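Local coordinates for protein putative cyclohexadienyl dehydrogenase and ADH prephenate dehydrogenase (Rhizobium meliloti, PDB 4WJI) that probably catalyses the NAD(P)-dependent oxidative decarboxylation of prephenate to 4-hydroxyphenylpyruvate in tyrosine biosynthesis, and is seen here with NADP and tyrosine bound, at residues C145-P150 with E156-L161; A258-A263 with F273-R278; I186-P191 with T233-V238. One frame throughout, in Å; residues are numbered along the deposited sequence. Where two conformers were deposited one is given.

Contact 1 (C145-P150 with E156-L161); sequences CILTPP and EAVARL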
loop_
_atom_site.group_PDB
_atom_site.type_symbol
_atom_site.label_atom_id
_atom_site.label_comp_id
_atom_site.label_asym_id
_atom_site.label_seq_id
_atom_site.Cartn_x
_atom_site.Cartn_y
_atom_site.Cartn_z
ATOM N N CYS A 145 -16.280 3.274 12.996
ATOM C CA CYS A 145 -17.449 2.575 12.445
ATOM C C CYS A 145 -18.492 3.638 12.111
ATOM O O CYS A 145 -18.689 4.589 12.883
ATOM C CB CYS A 145 -17.994 1.563 13.431
ATOM S SG CYS A 145 -19.435 0.718 12.755
ATOM N N ILE A 146 -19.094 3.510 10.933
ATOM C CA ILE A 146 -20.091 4.468 10.470
ATOM C C ILE A 146 -21.461 3.804 10.491
ATOM O O ILE A 146 -21.668 2.746 9.893
ATOM C CB ILE A 146 -19.773 4.990 9.038
ATOM C CG1 ILE A 146 -18.393 5.673 8.969
ATOM C CG2 ILE A 146 -20.866 5.914 8.543
ATOM C CD1 ILE A 146 -17.898 5.931 7.567
ATOM N N LEU A 147 -22.390 4.437 11.181
ATOM C CA LEU A 147 -23.808 4.053 11.125
ATOM C C LEU A 147 -24.583 4.969 10.217
ATOM O O LEU A 147 -24.315 6.173 10.172
ATOM C CB LEU A 147 -24.418 4.073 12.521
ATOM C CG LEU A 147 -23.743 3.264 13.623
ATOM C CD1 LEU A 147 -24.479 3.383 14.967
ATOM C CD2 LEU A 147 -23.580 1.818 13.189
ATOM N N THR A 148 -25.561 4.408 9.495
ATOM C CA THR A 148 -26.329 5.238 8.540
ATOM C C THR A 148 -27.864 4.994 8.749
ATOM O O THR A 148 -28.551 4.482 7.867
ATOM C CB THR A 148 -25.893 5.021 7.061
ATOM O OG1 THR A 148 -26.248 3.700 6.632
ATOM C CG2 THR A 148 -24.434 5.184 6.886
ATOM N N PRO A 149 -28.398 5.318 9.961
ATOM C CA PRO A 149 -29.833 5.069 10.199
ATOM C C PRO A 149 -30.724 5.922 9.310
ATOM O O PRO A 149 -30.524 7.115 9.227
ATOM C CB PRO A 149 -30.040 5.481 11.651
ATOM C CG PRO A 149 -28.822 6.162 12.082
ATOM C CD PRO A 149 -27.747 6.014 11.081
ATOM N N PRO A 150 -31.710 5.305 8.659
ATOM C CA PRO A 150 -32.679 6.112 7.916
ATOM C C PRO A 150 -33.461 7.053 8.865
ATOM O O PRO A 150 -33.556 6.845 10.045
ATOM C CB PRO A 150 -33.572 5.055 7.256
ATOM C CG PRO A 150 -32.709 3.843 7.127
ATOM C CD PRO A 150 -31.811 3.867 8.336
ATOM N N GLU A 156 -33.232 4.731 20.439
ATOM C CA GLU A 156 -32.687 3.805 21.419
ATOM C C GLU A 156 -31.968 2.650 20.717
ATOM O O GLU A 156 -30.905 2.239 21.180
ATOM C CB GLU A 156 -33.744 3.295 22.386
ATOM C CG GLU A 156 -33.154 2.705 23.673
ATOM C CD GLU A 156 -33.263 1.208 23.767
ATOM O OE1 GLU A 156 -33.937 0.604 22.904
ATOM O OE2 GLU A 156 -32.685 0.638 24.722
ATOM N N ALA A 157 -32.514 2.164 19.619
ATOM C CA ALA A 157 -31.847 1.142 18.813
ATOM C C ALA A 157 -30.472 1.654 18.309
ATOM O O ALA A 157 -29.458 0.951 18.401
ATOM C CB ALA A 157 -32.755 0.690 17.657
ATOM N N VAL A 158 -30.438 2.892 17.824
ATOM C CA VAL A 158 -29.190 3.469 17.329
ATOM C C VAL A 158 -28.186 3.548 18.502
ATOM O O VAL A 158 -27.049 3.188 18.357
ATOM C CB VAL A 158 -29.401 4.852 16.655
ATOM C CG1 VAL A 158 -28.102 5.383 16.180
ATOM C CG2 VAL A 158 -30.368 4.746 15.489
ATOM N N ALA A 159 -28.614 4.035 19.656
ATOM C CA ALA A 159 -27.755 4.117 20.829
ATOM C C ALA A 159 -27.218 2.766 21.259
ATOM O O ALA A 159 -26.063 2.668 21.662
ATOM C CB ALA A 159 -28.508 4.760 21.993
ATOM N N ARG A 160 -28.032 1.716 21.197
ATOM C CA ARG A 160 -27.523 0.391 21.563
ATOM C C ARG A 160 -26.446 -0.113 20.595
ATOM O O ARG A 160 -25.476 -0.756 21.012
ATOM C CB ARG A 160 -28.638 -0.642 21.664
ATOM C CG ARG A 160 -29.593 -0.406 22.830
ATOM C CD ARG A 160 -30.674 -1.468 22.873
ATOM N NE ARG A 160 -30.176 -2.734 23.431
ATOM C CZ ARG A 160 -30.909 -3.855 23.499
ATOM N NH1 ARG A 160 -32.108 -3.885 22.929
ATOM N NH2 ARG A 160 -30.428 -4.957 24.083
ATOM N N LEU A 161 -26.634 0.171 19.320
ATOM C CA LEU A 161 -25.628 -0.209 18.307
ATOM C C LEU A 161 -24.356 0.632 18.462
ATOM O O LEU A 161 -23.231 0.100 18.364
ATOM C CB LEU A 161 -26.206 -0.145 16.914
ATOM C CG LEU A 161 -25.384 -0.870 15.873
ATOM C CD1 LEU A 161 -25.181 -2.356 16.135
ATOM C CD2 LEU A 161 -25.992 -0.668 14.497
#
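Leu147 and Pro149, on the strand 144-147 and just past its end, meet Val158 and Leu161 of helix 155-167 inside the beta-alpha-beta unit that strand 171-174 completes at one edge of the nucleotide-binding domain's sheet. The tight part is the buried leucine pair: CD2 of Leu147 lies 3.7 Å from CD2 of Leu161, one methyl against another. That reach follows from the torsion of Leu147, whose CG stands anti to the carbonyl carbon (chi1 -54°), while the helix leucine has its CG anti to the backbone N. Leu161 also rests on Val119 of strand 117-123 and Thr95 of strand 93-96, so it belongs to the layer between helix and sheet. Packing is slacker beside it, where CD1 of Leu147 comes no nearer than 4.3 Å to CG1 of Val158. Toward solvent the contact passes to Pro149, which is partly exposed, and beyond the touching face of the helix Ala159 is turned away and exposed. No hydrogen bond links the two segments; apolar surface alone joins them, 190 Å² summed over both sides. At the partly exposed end, proline ring and valine meet at about a right angle, CG2 of Val158 lying 3.9 Å from CB and 4.0 Å from CG of Pro149.

Contact 2 (A258-A263 with F273-R278); sequences ASLQRA and FDLFTR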
loop_
_atom_site.group_PDB
_atom_site.type_symbol
_atom_site.label_atom_id
_atom_site.label_comp_id
_atom_site.label_asym_id
_atom_site.label_seq_id
_atom_site.Cartn_x
_atom_site.Cartn_y
_atom_site.Cartn_z
ATOM N N ALA A 258 -4.141 12.327 -16.394
ATOM C CA ALA A 258 -3.775 12.963 -17.692
ATOM C C ALA A 258 -2.892 14.156 -17.523
ATOM O O ALA A 258 -1.939 14.358 -18.295
ATOM C CB ALA A 258 -5.039 13.383 -18.452
ATOM N N SER A 259 -3.176 14.961 -16.520
ATOM C CA SER A 259 -2.361 16.150 -16.232
ATOM C C SER A 259 -0.964 15.775 -15.713
ATOM O O SER A 259 0.051 16.365 -16.117
ATOM C CB SER A 259 -3.079 17.032 -15.220
ATOM O OG SER A 259 -4.303 17.500 -15.748
ATOM N N LEU A 260 -0.886 14.781 -14.850
ATOM C CA LEU A 260 0.417 14.293 -14.392
ATOM C C LEU A 260 1.233 13.677 -15.546
ATOM O O LEU A 260 2.423 13.931 -15.671
ATOM C CB LEU A 260 0.207 13.282 -13.257
ATOM C CG LEU A 260 1.378 12.824 -12.414
ATOM C CD1 LEU A 260 2.219 13.978 -11.947
ATOM C CD2 LEU A 260 0.811 12.051 -11.217
ATOM N N GLN A 261 0.582 12.893 -16.412
ATOM C CA GLN A 261 1.210 12.326 -17.566
ATOM C C GLN A 261 1.784 13.447 -18.463
ATOM O O GLN A 261 2.914 13.300 -18.999
ATOM C CB GLN A 261 0.211 11.469 -18.329
ATOM C CG GLN A 261 0.763 10.630 -19.444
ATOM C CD GLN A 261 0.749 11.357 -20.770
ATOM O OE1 GLN A 261 0.383 12.544 -20.850
ATOM N NE2 GLN A 261 1.160 10.656 -21.825
ATOM N N ARG A 262 1.046 14.536 -18.619
ATOM C CA ARG A 262 1.518 15.653 -19.442
ATOM C C ARG A 262 2.735 16.335 -18.794
ATOM O O ARG A 262 3.710 16.659 -19.499
ATOM C CB ARG A 262 0.392 16.658 -19.635
ATOM C CG ARG A 262 0.726 17.719 -20.645
ATOM C CD ARG A 262 -0.475 18.601 -21.019
ATOM N NE ARG A 262 -0.882 19.394 -19.855
ATOM C CZ ARG A 262 -2.000 19.223 -19.149
ATOM N NH1 ARG A 262 -2.902 18.304 -19.494
ATOM N NH2 ARG A 262 -2.233 20.003 -18.092
ATOM N N ALA A 263 2.718 16.531 -17.472
ATOM C CA ALA A 263 3.910 17.061 -16.757
ATOM C C ALA A 263 5.144 16.163 -16.952
ATOM O O ALA A 263 6.265 16.662 -17.160
ATOM C CB ALA A 263 3.621 17.230 -15.281
ATOM N N PHE A 273 7.278 18.429 -8.527
ATOM C CA PHE A 273 7.698 18.726 -7.159
ATOM C C PHE A 273 6.544 19.266 -6.282
ATOM O O PHE A 273 6.364 18.828 -5.133
ATOM C CB PHE A 273 8.857 19.721 -7.166
ATOM C CG PHE A 273 9.461 19.942 -5.821
ATOM C CD1 PHE A 273 10.499 19.140 -5.381
ATOM C CD2 PHE A 273 8.999 20.949 -4.994
ATOM C CE1 PHE A 273 11.072 19.358 -4.142
ATOM C CE2 PHE A 273 9.564 21.158 -3.756
ATOM C CZ PHE A 273 10.579 20.336 -3.320
ATOM N N ASP A 274 5.761 20.181 -6.848
ATOM C CA ASP A 274 4.624 20.752 -6.141
ATOM C C ASP A 274 3.559 19.680 -5.787
ATOM O O ASP A 274 3.062 19.637 -4.663
ATOM C CB ASP A 274 4.004 21.873 -6.970
ATOM C CG ASP A 274 4.900 23.122 -7.049
ATOM O OD1 ASP A 274 5.880 23.241 -6.261
ATOM O OD2 ASP A 274 4.607 23.994 -7.901
ATOM N N LEU A 275 3.221 18.789 -6.734
ATOM C CA LEU A 275 2.267 17.728 -6.446
ATOM C C LEU A 275 2.803 16.828 -5.342
ATOM O O LEU A 275 2.082 16.479 -4.382
ATOM C CB LEU A 275 1.919 16.810 -7.636
ATOM C CG LEU A 275 1.082 15.517 -7.287
ATOM C CD1 LEU A 275 -0.337 15.694 -6.679
ATOM C CD2 LEU A 275 0.978 14.619 -8.518
ATOM N N PHE A 276 4.052 16.421 -5.474
ATOM C CA PHE A 276 4.624 15.458 -4.540
ATOM C C PHE A 276 4.821 16.049 -3.141
ATOM O O PHE A 276 4.771 15.329 -2.139
ATOM C CB PHE A 276 5.959 14.914 -5.092
ATOM C CG PHE A 276 5.855 14.231 -6.437
ATOM C CD1 PHE A 276 4.630 13.842 -6.992
ATOM C CD2 PHE A 276 7.019 13.978 -7.173
ATOM C CE1 PHE A 276 4.576 13.223 -8.217
ATOM C CE2 PHE A 276 6.967 13.343 -8.387
ATOM C CZ PHE A 276 5.752 12.974 -8.930
ATOM N N THR A 277 5.017 17.356 -3.069
ATOM C CA THR A 277 5.055 18.063 -1.779
ATOM C C THR A 277 3.677 18.097 -1.114
ATOM O O THR A 277 3.577 17.856 0.090
ATOM C CB THR A 277 5.582 19.508 -1.997
ATOM O OG1 THR A 277 6.958 19.387 -2.422
ATOM C CG2 THR A 277 5.517 20.364 -0.713
ATOM N N ARG A 278 2.651 18.386 -1.914
ATOM C CA ARG A 278 1.284 18.602 -1.407
ATOM C C ARG A 278 0.751 17.317 -0.766
ATOM O O ARG A 278 0.080 17.330 0.257
ATOM C CB ARG A 278 0.382 19.066 -2.560
ATOM C CG ARG A 278 -1.087 19.180 -2.235
ATOM C CD ARG A 278 -1.803 20.127 -3.203
ATOM N NE ARG A 278 -1.909 19.626 -4.578
ATOM C CZ ARG A 278 -2.830 18.758 -5.017
ATOM N NH1 ARG A 278 -3.732 18.230 -4.194
ATOM N NH2 ARG A 278 -2.840 18.401 -6.294
#
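Leu260 of helix 243-265 receives one methyl of Leu275 from helix 269-278 against both of its own: CD2 of Leu275 lies 3.7 Å from CD1 and equally 3.7 Å from CD2 of Leu260. The two side chains meet at about a right angle, and the fork of Leu260 spans the single methyl. In each leucine CG stands anti to the backbone N (chi1 -168° in Leu260, 170° in Leu275), and each CB is directed at the facing helix. The same CD1 of Leu260 reaches the ring of Phe276 more loosely and at an oblique angle, 4.5 Å from CE1. Around this first shell, Leu272, one turn before Phe276, touches both Leu260 and Ala263, extending the apolar seam of the helical hairpin toward its turn.

Further out, the side chain of Thr277 folds back on its own helix: its OG1 donates to O of Phe273 at 2.8 Å, from above the carbonyl plane, while the backbone N of Thr277 reaches that oxygen from the opposite face. The second subunit supplies the next layer. Its Tyr196 stacks on the ring of Phe276, and its Asp203 and Asp204 form salt bridges with Arg278. The hairpin of this dimerization domain is therefore joined internally by hydrocarbon contacts without a hydrogen bond between the segments, whereas charge pairing and ring stacking belong to its face toward the partner subunit.

Contact 3 (I186-P191 with T233-V238); sequences IVSHLP and TMWRDV. With NAP (NADP nicotinamide-adenine-dinucleotide phosphate), chain B; TYR (tyrosine), chain C.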
loop_
_atom_site.group_PDB
_atom_site.type_symbol
_atom_site.label_atom_id
_atom_site.label_comp_id
_atom_site.label_asym_id
_atom_site.label_seq_id
_atom_site.Cartn_x
_atom_site.Cartn_y
_atom_site.Cartn_z
ATOM N N ILE A 186 -13.987 7.315 -2.415
ATOM C CA ILE A 186 -12.610 7.837 -2.506
ATOM C C ILE A 186 -11.663 7.180 -1.527
ATOM O O ILE A 186 -10.522 6.950 -1.910
ATOM C CB ILE A 186 -12.555 9.391 -2.458
ATOM C CG1 ILE A 186 -11.131 9.908 -2.667
ATOM C CG2 ILE A 186 -13.140 9.952 -1.179
ATOM C CD1 ILE A 186 -10.525 9.507 -4.021
ATOM N N VAL A 187 -12.082 6.942 -0.270
ATOM C CA VAL A 187 -11.115 6.419 0.739
ATOM C C VAL A 187 -10.925 4.917 0.643
ATOM O O VAL A 187 -9.952 4.379 1.209
ATOM C CB VAL A 187 -11.422 6.745 2.235
ATOM C CG1 VAL A 187 -11.352 8.236 2.522
ATOM C CG2 VAL A 187 -12.738 6.135 2.701
ATOM N N SER A 188 -11.812 4.193 -0.046
ATOM C CA SER A 188 -11.710 2.738 -0.084
ATOM C C SER A 188 -11.882 2.134 -1.471
ATOM O O SER A 188 -11.067 1.343 -1.911
ATOM C CB SER A 188 -12.783 2.139 0.864
ATOM O OG SER A 188 -12.709 0.718 0.863
ATOM N N HIS A 189 -12.977 2.474 -2.157
ATOM C CA HIS A 189 -13.296 1.772 -3.367
ATOM C C HIS A 189 -12.350 2.086 -4.523
ATOM O O HIS A 189 -11.835 1.162 -5.145
ATOM C CB HIS A 189 -14.775 1.949 -3.751
ATOM C CG HIS A 189 -15.699 1.606 -2.622
ATOM N ND1 HIS A 189 -17.007 2.042 -2.591
ATOM C CD2 HIS A 189 -15.484 0.963 -1.449
ATOM C CE1 HIS A 189 -17.577 1.616 -1.479
ATOM N NE2 HIS A 189 -16.661 0.967 -0.757
ATOM N N LEU A 190 -12.123 3.372 -4.766
ATOM C CA LEU A 190 -11.143 3.768 -5.779
ATOM C C LEU A 190 -9.765 3.199 -5.477
ATOM O O LEU A 190 -9.134 2.605 -6.365
ATOM C CB LEU A 190 -11.120 5.286 -5.993
ATOM C CG LEU A 190 -10.178 5.766 -7.109
ATOM C CD1 LEU A 190 -10.662 5.253 -8.453
ATOM C CD2 LEU A 190 -10.045 7.273 -7.148
ATOM N N PRO A 191 -9.278 3.309 -4.215
ATOM C CA PRO A 191 -7.954 2.686 -3.936
ATOM C C PRO A 191 -7.898 1.205 -4.332
ATOM O O PRO A 191 -6.908 0.761 -4.956
ATOM C CB PRO A 191 -7.802 2.899 -2.411
ATOM C CG PRO A 191 -8.488 4.214 -2.187
ATOM C CD PRO A 191 -9.693 4.194 -3.129
ATOM N N THR A 233 -15.449 -11.808 -4.838
ATOM C CA THR A 233 -16.896 -11.636 -4.704
ATOM C C THR A 233 -17.227 -10.330 -3.989
ATOM O O THR A 233 -18.106 -9.568 -4.451
ATOM C CB THR A 233 -17.554 -12.826 -3.994
ATOM O OG1 THR A 233 -17.260 -14.044 -4.703
ATOM C CG2 THR A 233 -19.025 -12.675 -3.909
HETATM N N MSE A 234 -16.535 -10.070 -2.874
HETATM C CA MSE A 234 -16.751 -8.843 -2.104
HETATM C C MSE A 234 -16.588 -7.648 -3.009
HETATM O O MSE A 234 -17.410 -6.729 -2.993
HETATM C CB MSE A 234 -15.732 -8.770 -0.945
HETATM C CG MSE A 234 -15.706 -7.427 -0.213
HETATM SE SE MSE A 234 -14.553 -7.553 1.329
HETATM C CE MSE A 234 -14.377 -5.658 1.500
ATOM N N TRP A 235 -15.472 -7.597 -3.759
ATOM C CA TRP A 235 -15.158 -6.406 -4.538
ATOM C C TRP A 235 -15.942 -6.288 -5.829
ATOM O O TRP A 235 -16.259 -5.160 -6.219
ATOM C CB TRP A 235 -13.612 -6.279 -4.748
ATOM C CG TRP A 235 -13.034 -5.804 -3.443
ATOM C CD1 TRP A 235 -12.384 -6.539 -2.497
ATOM C CD2 TRP A 235 -13.189 -4.482 -2.899
ATOM N NE1 TRP A 235 -12.115 -5.749 -1.413
ATOM C CE2 TRP A 235 -12.588 -4.479 -1.633
ATOM C CE3 TRP A 235 -13.740 -3.300 -3.384
ATOM C CZ2 TRP A 235 -12.572 -3.333 -0.827
ATOM C CZ3 TRP A 235 -13.741 -2.206 -2.585
ATOM C CH2 TRP A 235 -13.171 -2.221 -1.311
ATOM N N ARG A 236 -16.286 -7.405 -6.466
ATOM C CA ARG A 236 -17.264 -7.389 -7.550
ATOM C C ARG A 236 -18.531 -6.700 -7.038
ATOM O O ARG A 236 -19.068 -5.766 -7.683
ATOM C CB ARG A 236 -17.569 -8.789 -8.051
ATOM C CG ARG A 236 -18.698 -8.831 -9.082
ATOM C CD ARG A 236 -19.282 -10.210 -9.216
ATOM N NE ARG A 236 -20.011 -10.569 -8.033
ATOM C CZ ARG A 236 -20.436 -11.783 -7.738
ATOM N NH1 ARG A 236 -20.140 -12.804 -8.529
ATOM N NH2 ARG A 236 -21.159 -11.975 -6.639
ATOM N N ASP A 237 -19.021 -7.162 -5.890
ATOM C CA ASP A 237 -20.275 -6.604 -5.398
ATOM C C ASP A 237 -20.191 -5.100 -5.080
ATOM O O ASP A 237 -21.137 -4.352 -5.340
ATOM C CB ASP A 237 -20.787 -7.398 -4.212
ATOM C CG ASP A 237 -21.390 -8.730 -4.608
ATOM O OD1 ASP A 237 -21.356 -9.150 -5.811
ATOM O OD2 ASP A 237 -21.999 -9.358 -3.669
ATOM N N VAL A 238 -19.084 -4.642 -4.469
ATOM C CA VAL A 238 -18.951 -3.200 -4.222
ATOM C C VAL A 238 -19.022 -2.390 -5.523
ATOM O O VAL A 238 -19.686 -1.342 -5.586
ATOM C CB VAL A 238 -17.618 -2.904 -3.476
ATOM C CG1 VAL A 238 -17.355 -1.424 -3.408
ATOM C CG2 VAL A 238 -17.665 -3.426 -2.074
HETATM P PA NAP B . -15.861 -13.241 3.817
HETATM O O1A NAP B . -14.759 -13.445 4.784
HETATM O O2A NAP B . -15.748 -13.688 2.399
HETATM O O5B NAP B . -17.173 -13.941 4.421
HETATM C C5B NAP B . -18.339 -14.084 3.619
HETATM C C4B NAP B . -19.517 -14.650 4.410
HETATM O O4B NAP B . -20.696 -14.475 3.631
HETATM C C3B NAP B . -19.411 -16.148 4.635
HETATM O O3B NAP B . -20.148 -16.541 5.781
HETATM C C2B NAP B . -20.122 -16.721 3.438
HETATM O O2B NAP B . -20.689 -17.973 3.707
HETATM C C1B NAP B . -21.235 -15.727 3.246
HETATM N N9A NAP B . -21.830 -15.620 1.886
HETATM C C8A NAP B . -21.204 -15.437 0.735
HETATM N N7A NAP B . -22.004 -15.319 -0.293
HETATM C C5A NAP B . -23.255 -15.444 0.231
HETATM C C6A NAP B . -24.542 -15.423 -0.345
HETATM N N6A NAP B . -24.710 -15.251 -1.670
HETATM N N1A NAP B . -25.568 -15.550 0.470
HETATM C C2A NAP B . -25.368 -15.706 1.767
HETATM N N3A NAP B . -24.209 -15.754 2.397
HETATM C C4A NAP B . -23.162 -15.625 1.591
HETATM O O3 NAP B . -16.331 -11.709 3.812
HETATM P PN NAP B . -16.123 -10.489 4.823
HETATM O O1N NAP B . -14.822 -9.947 4.508
HETATM O O2N NAP B . -16.441 -10.883 6.194
HETATM O O5D NAP B . -17.202 -9.427 4.263
HETATM C C5D NAP B . -18.547 -9.433 4.669
HETATM C C4D NAP B . -19.115 -8.026 4.497
HETATM O O4D NAP B . -18.295 -7.126 5.213
HETATM C C3D NAP B . -19.109 -7.540 3.080
HETATM O O3D NAP B . -20.308 -6.832 2.811
HETATM C C2D NAP B . -17.914 -6.622 2.992
HETATM O O2D NAP B . -18.128 -5.638 2.013
HETATM C C1D NAP B . -17.947 -6.031 4.401
HETATM N N1N NAP B . -16.651 -5.586 4.937
HETATM C C2N NAP B . -15.524 -6.230 4.625
HETATM C C3N NAP B . -14.311 -5.816 5.120
HETATM C C7N NAP B . -12.995 -6.481 4.785
HETATM O O7N NAP B . -11.975 -5.875 4.972
HETATM N N7N NAP B . -13.032 -7.703 4.303
HETATM C C4N NAP B . -14.294 -4.731 5.956
HETATM C C5N NAP B . -15.472 -4.109 6.276
HETATM C C6N NAP B . -16.658 -4.526 5.734
HETATM P P2B NAP B . -20.052 -19.331 3.126
HETATM O O1X NAP B . -18.583 -19.254 3.373
HETATM O O2X NAP B . -20.734 -20.400 3.931
HETATM O O3X NAP B . -20.338 -19.426 1.639
HETATM N N TYR C . -9.696 -4.913 3.623
HETATM C CA TYR C . -9.044 -3.577 3.632
HETATM C C TYR C . -7.588 -3.728 3.978
HETATM O O TYR C . -7.156 -4.866 4.150
HETATM C CB TYR C . -9.738 -2.629 4.618
HETATM C CG TYR C . -11.219 -2.391 4.352
HETATM C CD1 TYR C . -11.819 -2.688 3.127
HETATM C CD2 TYR C . -12.013 -1.877 5.344
HETATM C CE1 TYR C . -13.170 -2.468 2.915
HETATM C CE2 TYR C . -13.347 -1.616 5.153
HETATM C CZ TYR C . -13.943 -1.924 3.959
HETATM O OH TYR C . -15.287 -1.735 3.769
HETATM O OXT TYR C . -6.888 -2.693 4.080
#
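A buried helix-helix contact lined by aromatic rings joins Ser188 and His189 of helix 177-203 to Trp235 and Val238 of helix 232-241, in the dimerization domain beside the NADP and tyrosine sites. The short axes approach to 11.3 Å at a crossing angle of -110°, so the rings of His189 and Trp235 span much of the separation of the two segment axes. Val238 makes a CH-pi contact: CG1 sits 3.4 Å from the centroid of the His189 ring, only 2° off the ring normal. Its distances to the five ring atoms are accordingly almost equal. With CG of His189 anti to the carbonyl carbon, the imidazole also meets Trp235, CD2 lying 3.8 Å from CZ3; these rings are oblique, their planes at 73°. Both ring nitrogens have partners: ND1 is hydrogen-bonded to ND2 of Asn242, and NE2 weakly to the carbonyl O of Ser99. Replacing His189 by an alanine is likely to leave the Val238 methyl without the aromatic face it sits on and to remove one hydrogen-bond partner from Asn242.

Ser188 OG lies at the edge of the indole, 3.7 Å from CH2 of Trp235, and hydrogen-bonds to the carbonyl of Ser219 of the second subunit. The bound tyrosine comes next, its CE1 3.9 Å from CZ2 of Trp235. From the same helix, selenomethionine Met234 reaches along its extended chain to put CE 3.4 Å from C2N of the nicotinamide. The contact thus lends the pocket a largely apolar wall, made by packing, while its polar atoms are engaged by Asn242, weakly by Ser99, and by Ser219 of the second subunit.

How the contacts relate
Contact 3 is the one at the ligands: its segments supply Ser188, Met234 and Trp235 to the tyrosine pocket, and Met234 to that of NADP as well. Contact 1 lies in the nucleotide-binding domain, the side chain of Leu147 about 12 Å from NADP and 13 Å from a bound tyrosine; its centre is 23 Å from that of contact 3, though nearest atoms come within about 7 Å. Contact 2 lies at the far end of the dimerization domain, centred 26 Å from contact 3 and 41 Å from contact 1. Helix 232-241 leads directly into helix 243-265, tying contacts 3 and 2 in sequence, and both touch the second subunit.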